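Local structure of arylamine n-acetyltransferase (Mycobacterium smegmatis, 1W5R) at residues A[12-17]-A[66-71]; A[26-31]-A[87-92]; A[33-38]-A[74-79]; A[55-60]-A[80-85]. The protein catalyses acetyl transfer to arylamines, probably from acetyl-CoA by way of a cysteine-centred catalytic triad. The protein carries 1 engineered substitution. One frame throughout, in Å; residues are numbered along the deposited sequence.

Contact 1. Residues A[12-17]-A[66-71]; sequences LTRIGL and DRRRGG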
# COMPACT_ATOMS: atom_id res chain seq x y z
N LEU A 12 -13.31 -1.67 -29.13
CA LEU A 12 -12.79 -0.31 -29.03
C LEU A 12 -13.44 0.46 -27.88
O LEU A 12 -12.75 1.16 -27.16
CB LEU A 12 -12.92 0.43 -30.36
CG LEU A 12 -12.07 -0.17 -31.48
CD1 LEU A 12 -12.56 0.35 -32.84
CD2 LEU A 12 -10.57 0.06 -31.31
N THR A 13 -14.75 0.31 -27.73
CA THR A 13 -15.47 0.87 -26.58
C THR A 13 -14.97 0.30 -25.24
O THR A 13 -14.75 1.05 -24.28
CB THR A 13 -17.00 0.65 -26.71
OG1 THR A 13 -17.46 1.30 -27.89
CG2 THR A 13 -17.73 1.23 -25.50
N ARG A 14 -14.79 -1.02 -25.20
CA ARG A 14 -14.27 -1.71 -24.04
C ARG A 14 -12.94 -1.12 -23.57
O ARG A 14 -12.71 -0.98 -22.36
CB ARG A 14 -14.09 -3.20 -24.36
CG ARG A 14 -13.54 -4.05 -23.22
CD ARG A 14 -14.60 -4.37 -22.19
NE ARG A 14 -14.16 -5.46 -21.32
CZ ARG A 14 -13.86 -5.34 -20.03
NH1 ARG A 14 -13.95 -4.17 -19.41
NH2 ARG A 14 -13.46 -6.41 -19.35
N ILE A 15 -12.08 -0.78 -24.52
CA ILE A 15 -10.75 -0.24 -24.18
C ILE A 15 -10.67 1.30 -24.18
O ILE A 15 -9.61 1.87 -23.96
CB ILE A 15 -9.60 -0.88 -25.01
CG1 ILE A 15 -9.66 -0.47 -26.49
CG2 ILE A 15 -9.63 -2.41 -24.84
CD1 ILE A 15 -8.39 -0.78 -27.27
N GLY A 16 -11.81 1.96 -24.40
CA GLY A 16 -11.87 3.41 -24.28
C GLY A 16 -11.37 4.18 -25.49
O GLY A 16 -10.92 5.33 -25.36
N LEU A 17 -11.44 3.55 -26.66
CA LEU A 17 -11.15 4.21 -27.93
C LEU A 17 -12.43 4.33 -28.76
O LEU A 17 -13.44 3.69 -28.46
CB LEU A 17 -10.08 3.43 -28.71
CG LEU A 17 -8.68 3.28 -28.10
CD1 LEU A 17 -7.81 2.47 -29.05
CD2 LEU A 17 -8.03 4.62 -27.79
N ASP A 66 -17.94 -8.62 -24.36
CA ASP A 66 -19.38 -8.55 -24.10
C ASP A 66 -19.76 -8.80 -22.65
O ASP A 66 -20.71 -8.21 -22.14
CB ASP A 66 -20.16 -9.51 -25.00
CG ASP A 66 -20.00 -9.21 -26.48
OD1 ASP A 66 -19.57 -8.08 -26.84
OD2 ASP A 66 -20.28 -10.11 -27.29
N ARG A 67 -19.02 -9.69 -21.98
CA ARG A 67 -19.34 -10.04 -20.59
C ARG A 67 -18.53 -9.28 -19.55
O ARG A 67 -18.71 -9.50 -18.34
CB ARG A 67 -19.26 -11.56 -20.36
CG ARG A 67 -20.12 -12.37 -21.35
CD ARG A 67 -20.36 -13.83 -20.97
NE ARG A 67 -19.33 -14.41 -20.13
CZ ARG A 67 -18.42 -15.30 -20.52
NH1 ARG A 67 -18.38 -15.72 -21.78
NH2 ARG A 67 -17.54 -15.75 -19.64
N ARG A 68 -17.63 -8.41 -20.01
CA ARG A 68 -16.83 -7.55 -19.13
C ARG A 68 -16.05 -8.35 -18.08
O ARG A 68 -15.94 -7.99 -16.90
CB ARG A 68 -17.68 -6.43 -18.52
CG ARG A 68 -18.26 -5.49 -19.59
CD ARG A 68 -19.27 -4.51 -19.01
NE ARG A 68 -19.88 -3.68 -20.05
CZ ARG A 68 -20.88 -2.82 -19.85
NH1 ARG A 68 -21.41 -2.66 -18.63
NH2 ARG A 68 -21.37 -2.13 -20.87
N ARG A 69 -15.54 -9.48 -18.54
CA ARG A 69 -14.60 -10.30 -17.79
C ARG A 69 -13.22 -9.97 -18.30
O ARG A 69 -13.07 -9.36 -19.36
CB ARG A 69 -14.89 -11.77 -18.08
CG ARG A 69 -16.21 -12.29 -17.45
CD ARG A 69 -16.10 -12.53 -15.95
NE ARG A 69 -14.96 -13.38 -15.64
CZ ARG A 69 -14.96 -14.72 -15.69
NH1 ARG A 69 -13.85 -15.38 -15.41
NH2 ARG A 69 -16.07 -15.40 -16.02
N GLY A 70 -12.19 -10.35 -17.54
CA GLY A 70 -10.84 -10.37 -18.10
C GLY A 70 -10.52 -11.77 -18.58
O GLY A 70 -11.40 -12.60 -18.80
N GLY A 71 -9.24 -12.04 -18.73
CA GLY A 71 -8.80 -13.38 -19.08
C GLY A 71 -7.32 -13.51 -18.83
O GLY A 71 -6.70 -12.59 -18.26
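R68 and R69 receive the guanidinium of R14, a case of one long side chain tying two distant pieces of backbone together. In the segment 66-71, D66 closes helix 57-66, and by R68 the backbone has left helical angles, with phi positive. R68 offers its backbone rather than its charge: its CA lies 3.5 Å above one face of the R14 guanidinium, displaced toward the rim, while its own side chain leads off elsewhere. The two like charges therefore keep apart, with R14 NH1 6.0 Å from R68 NE. One residue on, the carbonyl of R69 comes to the edge of the same group. R14 NH2 donates to R69 O over 3.0 Å, somewhat bent (140° at the hydrogen); the oxygen lies almost in the guanidinium plane, yet the donor stands well above the carbonyl plane. R14 NE bonds L64 O, so the arginine also grips the preceding helix. R14 reaches this place with CG anti to its backbone nitrogen (chi1 179°) and a bend at chi2. The R69 side chain heads away from R14 to salt bridges with D262, E42 and D45. G70 N in turn bonds E42, and G71 pairs with E42 through the backbone, which completes the Arg-Gly-Gly run characteristic of arylamine N-acetyltransferases just ahead of the catalytic-cysteine position.

Contact 2. Residues A[26-31]-A[87-92]; sequences GTLHAI and LGFEVE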
# COMPACT_ATOMS: atom_id res chain seq x y z
N GLY A 26 1.72 4.22 -34.40
CA GLY A 26 1.04 5.04 -33.39
C GLY A 26 -0.20 4.37 -32.81
O GLY A 26 -0.43 4.40 -31.60
N THR A 27 -0.98 3.75 -33.69
CA THR A 27 -2.19 3.03 -33.28
C THR A 27 -1.82 1.82 -32.41
O THR A 27 -2.48 1.56 -31.42
CB THR A 27 -3.01 2.57 -34.49
OG1 THR A 27 -3.51 3.72 -35.18
CG2 THR A 27 -4.20 1.70 -34.06
N LEU A 28 -0.77 1.11 -32.81
CA LEU A 28 -0.33 -0.07 -32.06
C LEU A 28 0.01 0.32 -30.62
O LEU A 28 -0.43 -0.35 -29.67
CB LEU A 28 0.85 -0.75 -32.75
CG LEU A 28 1.24 -2.14 -32.21
CD1 LEU A 28 0.10 -3.14 -32.32
CD2 LEU A 28 2.47 -2.63 -32.96
N HIS A 29 0.74 1.41 -30.44
CA HIS A 29 1.04 1.92 -29.10
C HIS A 29 -0.24 2.29 -28.32
O HIS A 29 -0.40 1.94 -27.15
CB HIS A 29 1.97 3.14 -29.18
CG HIS A 29 3.40 2.79 -29.46
ND1 HIS A 29 4.33 2.63 -28.47
CD2 HIS A 29 4.04 2.57 -30.63
CE1 HIS A 29 5.50 2.33 -29.01
NE2 HIS A 29 5.35 2.29 -30.32
N ALA A 30 -1.15 3.00 -28.98
CA ALA A 30 -2.37 3.45 -28.32
C ALA A 30 -3.25 2.28 -27.89
O ALA A 30 -3.81 2.29 -26.79
CB ALA A 30 -3.16 4.41 -29.22
N ILE A 31 -3.38 1.28 -28.76
CA ILE A 31 -4.21 0.11 -28.45
C ILE A 31 -3.63 -0.69 -27.28
O ILE A 31 -4.37 -1.06 -26.37
CB ILE A 31 -4.43 -0.77 -29.69
CG1 ILE A 31 -5.37 -0.05 -30.67
CG2 ILE A 31 -5.01 -2.14 -29.29
CD1 ILE A 31 -5.70 -0.86 -31.91
N LEU A 87 -7.87 -4.82 -38.17
CA LEU A 87 -7.50 -3.43 -38.43
C LEU A 87 -6.49 -3.26 -39.57
O LEU A 87 -6.31 -2.14 -40.06
CB LEU A 87 -6.99 -2.75 -37.15
CG LEU A 87 -8.05 -2.42 -36.08
CD1 LEU A 87 -7.42 -1.94 -34.78
CD2 LEU A 87 -9.05 -1.37 -36.57
N GLY A 88 -5.83 -4.35 -39.98
CA GLY A 88 -4.90 -4.31 -41.11
C GLY A 88 -3.45 -4.66 -40.82
O GLY A 88 -2.61 -4.68 -41.74
N PHE A 89 -3.13 -4.92 -39.55
CA PHE A 89 -1.79 -5.39 -39.18
C PHE A 89 -1.60 -6.84 -39.61
O PHE A 89 -2.57 -7.58 -39.75
CB PHE A 89 -1.59 -5.32 -37.66
CG PHE A 89 -1.58 -3.93 -37.11
CD1 PHE A 89 -2.74 -3.37 -36.60
CD2 PHE A 89 -0.40 -3.19 -37.07
CE1 PHE A 89 -2.73 -2.09 -36.05
CE2 PHE A 89 -0.38 -1.91 -36.54
CZ PHE A 89 -1.54 -1.35 -36.03
N GLU A 90 -0.35 -7.25 -39.81
CA GLU A 90 -0.06 -8.65 -40.06
C GLU A 90 0.39 -9.27 -38.75
O GLU A 90 1.30 -8.76 -38.09
CB GLU A 90 0.99 -8.82 -41.15
CG GLU A 90 1.10 -10.25 -41.68
CD GLU A 90 2.35 -10.95 -41.18
OE1 GLU A 90 3.47 -10.46 -41.47
OE2 GLU A 90 2.23 -11.99 -40.51
N VAL A 91 -0.27 -10.37 -38.38
CA VAL A 91 -0.11 -10.93 -37.04
C VAL A 91 0.25 -12.41 -37.10
O VAL A 91 -0.43 -13.21 -37.78
CB VAL A 91 -1.41 -10.78 -36.20
CG1 VAL A 91 -1.22 -11.32 -34.76
CG2 VAL A 91 -1.90 -9.33 -36.17
N GLU A 92 1.33 -12.79 -36.42
CA GLU A 92 1.64 -14.19 -36.16
C GLU A 92 1.51 -14.45 -34.66
O GLU A 92 1.88 -13.59 -33.85
CB GLU A 92 3.03 -14.55 -36.67
CG GLU A 92 3.09 -14.47 -38.20
CD GLU A 92 4.47 -14.72 -38.78
OE1 GLU A 92 5.48 -14.47 -38.09
OE2 GLU A 92 4.54 -15.15 -39.96
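F89 turns its ring to L28 because CG lies beside the backbone nitrogen and anti to the carbonyl carbon (chi1 -66°), whereas L28 places its CG anti to its own nitrogen (chi1 -169°), beside its carbonyl carbon. The consequence is an apolar contact in which the phenyl is held from more than one direction. L28 CD1 lies over one face of the ring, L28 CB approaches F89 CZ at 4.1 Å, and T27 CB stands at the ring edge, 4.5 Å from F89 CZ. T27 OG1 is hydrogen-bonded to R22 O, just ahead of the helix. A turn further along helix 25-38, I31 and L87 reach toward each other tip to tip, and their CD1 atoms meet at 3.5 Å. The contact is buried and wholly hydrophobic, and its two halves come from either side of G88, where positive phi closes a Schellman motif at the end of helix 73-87. That reversal lets L87 and F89 both point their CB atoms at helix 25-38. L84 touches both L28 and F89, L80 packs on I31, and V118 of strand 111-119 also meets F89. Chain reversal of this kind, from a Schellman-capped helix into strand 90-98, joins the N-terminal helical bundle to the β-sheet region in the arylamine N-acetyltransferase fold.

Contact 3. Residues A[33-38]-A[74-79]; sequences AAHNRS and YEHNGL
H35 and H76 meet through their ring nitrogens, a compact example of a polar link buried between two helices. H35 NE2 and H76 ND1 are 2.8 Å apart in a nearly straight hydrogen bond (166°), and each nitrogen lies in the plane of the other ring, at its edge. The rings do not stack: they approach rim to rim, their planes turned 59° against each other and their centroids 5.1 Å apart. H35 sends its CG anti to the backbone nitrogen (chi1 -172°), a posture that carries the imidazole out from helix 25-38 toward helix 73-87. L79 adds a looser apolar touch, its CD2 4.4 Å from H35 CE1.

Both helices belong to the N-terminal helical bundle of the arylamine N-acetyltransferase fold, and helix 73-87 begins at the catalytic-cysteine position, occupied here by the engineered glutamine directly before Y74. In the second shell, H35 ND1 is bonded to Y11 OH and H76 NE2 to P40 O, so that a continuous polar chain runs from Y11 through both imidazoles to P40 and the bonds at the far nitrogens fix how each ring is rotated. Further out, S38 OG bonds back to A34 O at 2.8 Å across the last turn of its helix. Beside H76, N77 uses its amide to bind N114 O, D130 OD1 and V131 N; D130 probably corresponds to the aspartate of the family's Cys-His-Asp catalytic triad, and the bond to it is consistent with N77 holding that carboxylate in place.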
# COMPACT_ATOMS: atom_id res chain seq x y z
N ALA A 33 -1.73 0.36 -24.84
CA ALA A 33 -1.93 1.13 -23.61
C ALA A 33 -3.38 1.09 -23.13
O ALA A 33 -3.66 0.97 -21.94
CB ALA A 33 -1.45 2.58 -23.81
N ALA A 34 -4.32 1.20 -24.07
CA ALA A 34 -5.73 1.20 -23.71
C ALA A 34 -6.18 -0.18 -23.22
O ALA A 34 -6.90 -0.30 -22.22
CB ALA A 34 -6.57 1.62 -24.92
N HIS A 35 -5.71 -1.22 -23.91
CA HIS A 35 -5.98 -2.60 -23.49
C HIS A 35 -5.42 -2.85 -22.08
O HIS A 35 -6.12 -3.38 -21.20
CB HIS A 35 -5.41 -3.56 -24.53
CG HIS A 35 -5.79 -5.00 -24.33
ND1 HIS A 35 -6.50 -5.71 -25.27
CD2 HIS A 35 -5.54 -5.86 -23.31
CE1 HIS A 35 -6.67 -6.95 -24.85
NE2 HIS A 35 -6.10 -7.07 -23.66
N ASN A 36 -4.18 -2.42 -21.85
CA ASN A 36 -3.51 -2.60 -20.56
C ASN A 36 -4.37 -2.09 -19.40
O ASN A 36 -4.45 -2.74 -18.35
CB ASN A 36 -2.20 -1.79 -20.51
CG ASN A 36 -1.03 -2.46 -21.23
OD1 ASN A 36 -0.97 -3.69 -21.45
ND2 ASN A 36 -0.05 -1.65 -21.55
N ARG A 37 -4.96 -0.91 -19.57
CA ARG A 37 -5.68 -0.29 -18.46
C ARG A 37 -7.13 -0.71 -18.35
O ARG A 37 -7.77 -0.42 -17.34
CB ARG A 37 -5.59 1.25 -18.49
CG ARG A 37 -6.39 1.92 -19.61
CD ARG A 37 -6.30 3.44 -19.54
NE ARG A 37 -4.96 3.93 -19.87
CZ ARG A 37 -4.56 4.30 -21.09
NH1 ARG A 37 -3.32 4.76 -21.26
NH2 ARG A 37 -5.39 4.22 -22.14
N SER A 38 -7.66 -1.34 -19.40
CA SER A 38 -9.10 -1.60 -19.50
C SER A 38 -9.57 -3.04 -19.27
O SER A 38 -10.68 -3.25 -18.76
CB SER A 38 -9.62 -1.16 -20.87
OG SER A 38 -9.38 0.21 -21.12
N TYR A 74 -3.67 -16.50 -23.03
CA TYR A 74 -4.22 -16.93 -24.32
C TYR A 74 -5.45 -16.13 -24.75
O TYR A 74 -5.72 -15.94 -25.96
CB TYR A 74 -4.59 -18.40 -24.27
CG TYR A 74 -3.44 -19.34 -24.07
CD1 TYR A 74 -3.16 -19.87 -22.81
CD2 TYR A 74 -2.62 -19.71 -25.14
CE1 TYR A 74 -2.09 -20.75 -22.62
CE2 TYR A 74 -1.55 -20.59 -24.97
CZ TYR A 74 -1.28 -21.10 -23.70
OH TYR A 74 -0.26 -22.00 -23.50
N GLU A 75 -6.19 -15.67 -23.76
CA GLU A 75 -7.41 -14.91 -24.02
C GLU A 75 -7.05 -13.49 -24.44
O GLU A 75 -7.60 -12.96 -25.40
CB GLU A 75 -8.33 -14.93 -22.79
CG GLU A 75 -8.86 -16.32 -22.51
CD GLU A 75 -9.49 -16.45 -21.14
OE1 GLU A 75 -10.72 -16.73 -21.08
OE2 GLU A 75 -8.76 -16.30 -20.13
N HIS A 76 -6.12 -12.88 -23.70
CA HIS A 76 -5.68 -11.52 -24.01
C HIS A 76 -5.05 -11.38 -25.37
O HIS A 76 -5.49 -10.57 -26.20
CB HIS A 76 -4.69 -11.05 -22.96
CG HIS A 76 -5.34 -10.44 -21.77
ND1 HIS A 76 -5.86 -9.16 -21.79
CD2 HIS A 76 -5.61 -10.94 -20.54
CE1 HIS A 76 -6.40 -8.89 -20.62
NE2 HIS A 76 -6.27 -9.96 -19.84
N ASN A 77 -4.01 -12.15 -25.60
CA ASN A 77 -3.29 -12.04 -26.86
C ASN A 77 -4.07 -12.65 -28.01
O ASN A 77 -3.92 -12.20 -29.15
CB ASN A 77 -1.88 -12.58 -26.72
CG ASN A 77 -1.00 -11.64 -25.90
OD1 ASN A 77 -1.15 -10.42 -26.00
ND2 ASN A 77 -0.12 -12.20 -25.07
N GLY A 78 -4.91 -13.62 -27.71
CA GLY A 78 -5.79 -14.14 -28.75
C GLY A 78 -6.70 -13.04 -29.23
O GLY A 78 -6.77 -12.75 -30.43
N LEU A 79 -7.39 -12.39 -28.29
CA LEU A 79 -8.29 -11.30 -28.62
C LEU A 79 -7.58 -10.19 -29.39
O LEU A 79 -8.07 -9.74 -30.44
CB LEU A 79 -8.94 -10.72 -27.35
CG LEU A 79 -9.84 -9.50 -27.54
CD1 LEU A 79 -11.03 -9.82 -28.40
CD2 LEU A 79 -10.31 -8.97 -26.19

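Contact 4. Residues A[55-60]-A[80-85]; sequences LSAEAL and LGYVLE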
# COMPACT_ATOMS: atom_id res chain seq x y z
N LEU A 55 -10.29 -20.77 -28.18
CA LEU A 55 -9.60 -19.50 -28.44
C LEU A 55 -10.05 -18.84 -29.76
O LEU A 55 -9.33 -18.03 -30.34
CB LEU A 55 -8.09 -19.69 -28.39
CG LEU A 55 -7.56 -20.24 -27.05
CD1 LEU A 55 -6.05 -20.47 -27.14
CD2 LEU A 55 -7.89 -19.34 -25.84
N SER A 56 -11.25 -19.21 -30.22
CA SER A 56 -11.85 -18.56 -31.38
C SER A 56 -12.18 -17.10 -31.08
O SER A 56 -12.36 -16.71 -29.92
CB SER A 56 -13.14 -19.30 -31.78
OG SER A 56 -14.14 -19.14 -30.79
N ALA A 57 -12.29 -16.28 -32.12
CA ALA A 57 -12.68 -14.90 -31.93
C ALA A 57 -14.05 -14.79 -31.24
O ALA A 57 -14.25 -13.95 -30.37
CB ALA A 57 -12.69 -14.14 -33.27
N GLU A 58 -14.99 -15.64 -31.65
CA GLU A 58 -16.34 -15.61 -31.07
C GLU A 58 -16.29 -15.77 -29.55
O GLU A 58 -16.92 -15.01 -28.82
CB GLU A 58 -17.23 -16.70 -31.70
CG GLU A 58 -18.56 -16.90 -30.97
CD GLU A 58 -19.53 -17.82 -31.71
OE1 GLU A 58 -19.12 -18.53 -32.66
OE2 GLU A 58 -20.71 -17.85 -31.31
N ALA A 59 -15.53 -16.77 -29.10
CA ALA A 59 -15.43 -17.06 -27.68
C ALA A 59 -14.73 -15.92 -26.94
O ALA A 59 -15.17 -15.52 -25.87
CB ALA A 59 -14.68 -18.34 -27.47
N LEU A 60 -13.64 -15.41 -27.51
CA LEU A 60 -12.85 -14.40 -26.79
C LEU A 60 -13.52 -13.02 -26.73
O LEU A 60 -13.47 -12.34 -25.70
CB LEU A 60 -11.43 -14.32 -27.37
CG LEU A 60 -10.64 -15.62 -27.26
CD1 LEU A 60 -9.23 -15.43 -27.81
CD2 LEU A 60 -10.60 -16.13 -25.80
N LEU A 80 -6.45 -9.72 -28.87
CA LEU A 80 -5.74 -8.63 -29.52
C LEU A 80 -5.26 -9.04 -30.90
O LEU A 80 -5.26 -8.22 -31.82
CB LEU A 80 -4.56 -8.16 -28.65
CG LEU A 80 -3.81 -6.93 -29.17
CD1 LEU A 80 -4.74 -5.77 -29.50
CD2 LEU A 80 -2.77 -6.50 -28.15
N GLY A 81 -4.86 -10.30 -31.04
CA GLY A 81 -4.46 -10.83 -32.35
C GLY A 81 -5.55 -10.65 -33.39
O GLY A 81 -5.28 -10.17 -34.50
N TYR A 82 -6.78 -11.02 -33.06
CA TYR A 82 -7.92 -10.87 -33.98
C TYR A 82 -8.17 -9.40 -34.28
O TYR A 82 -8.39 -9.03 -35.44
CB TYR A 82 -9.18 -11.50 -33.40
CG TYR A 82 -9.12 -13.00 -33.25
CD1 TYR A 82 -9.26 -13.62 -32.00
CD2 TYR A 82 -8.93 -13.82 -34.37
CE1 TYR A 82 -9.20 -15.01 -31.87
CE2 TYR A 82 -8.87 -15.20 -34.26
CZ TYR A 82 -9.01 -15.79 -33.01
OH TYR A 82 -8.95 -17.16 -32.89
N VAL A 83 -8.12 -8.57 -33.24
CA VAL A 83 -8.37 -7.14 -33.40
C VAL A 83 -7.35 -6.52 -34.35
O VAL A 83 -7.73 -5.78 -35.27
CB VAL A 83 -8.36 -6.39 -32.04
CG1 VAL A 83 -8.31 -4.89 -32.26
CG2 VAL A 83 -9.56 -6.77 -31.23
N LEU A 84 -6.07 -6.82 -34.14
CA LEU A 84 -5.03 -6.20 -34.96
C LEU A 84 -5.11 -6.64 -36.42
O LEU A 84 -4.94 -5.81 -37.32
CB LEU A 84 -3.63 -6.44 -34.39
CG LEU A 84 -3.37 -5.82 -33.01
CD1 LEU A 84 -2.00 -6.24 -32.55
CD2 LEU A 84 -3.52 -4.28 -32.96
N GLU A 85 -5.38 -7.92 -36.64
CA GLU A 85 -5.63 -8.47 -37.98
C GLU A 85 -6.76 -7.73 -38.68
O GLU A 85 -6.64 -7.36 -39.86
CB GLU A 85 -6.05 -9.92 -37.86
CG GLU A 85 -4.91 -10.86 -37.76
CD GLU A 85 -5.33 -12.30 -37.97
OE1 GLU A 85 -6.43 -12.71 -37.51
OE2 GLU A 85 -4.52 -13.01 -38.58
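Y82 lays its ring under A57 at the first turn of helix 57-66, so that an N-capped helix start and a neighbouring helix of the N-terminal bundle, 73-87, are joined by one aromatic side chain. The A57 methyl sits over the middle of the ring: CB is 3.6 Å from the centroid and only 9° off the ring normal, a CH-pi contact of almost ideal geometry. The backbone follows the methyl closely, with A57 N 3.4 Å from Y82 CE1. Around the rim the partners change character. L60 comes at the ring edge, its side chain crossing that of Y82 at about a right angle, with CD1 4.1 Å from Y82 CE1. L55 O is also near the ring plane, and Y82 OH donates to it over 2.7 Å from a direction close to the carbonyl plane, tilted 18° out of it. Face and hydroxyl together thus fix both the tilt of the ring and its reach. With CG anti to the carbonyl carbon (chi1 -66°), Y82 extends from its helix toward the segment 55-60.

Outside the pair, R93 makes a cation-pi contact with the Y82 ring, and R189 adds a weak hydrogen bond to its hydroxyl. L55 rests its side chain on L192 and S196 of helix 189-201, while its amide bonds E193. The helix start that A57 occupies is capped by S56, whose hydroxyl also pairs with D54: S56 OG accepts the amide of A59, N to OG 3.2 Å.

The four contacts show how a helical bundle is knitted by helices 25-38 and 73-87, each used by more than one contact. Contacts 3 and 4 share helix 73-87, their centres about 10 Å apart, and L60 CD1 of contact 4 touches L79 N of contact 3 at 3.6 Å. Contacts 2 and 3 share helix 25-38, with centres about 12 Å apart. The centres of contacts 1 and 3 are about 9 Å apart, and G71 O and H76 CD2 come to 3.0 Å. Contacts 2 and 4 meet through L28 CD1 and L84 CD1 (3.7 Å). Segments 66-71 and 74-79, from contacts 1 and 3, flank the position of the catalytic nucleophile in sequence.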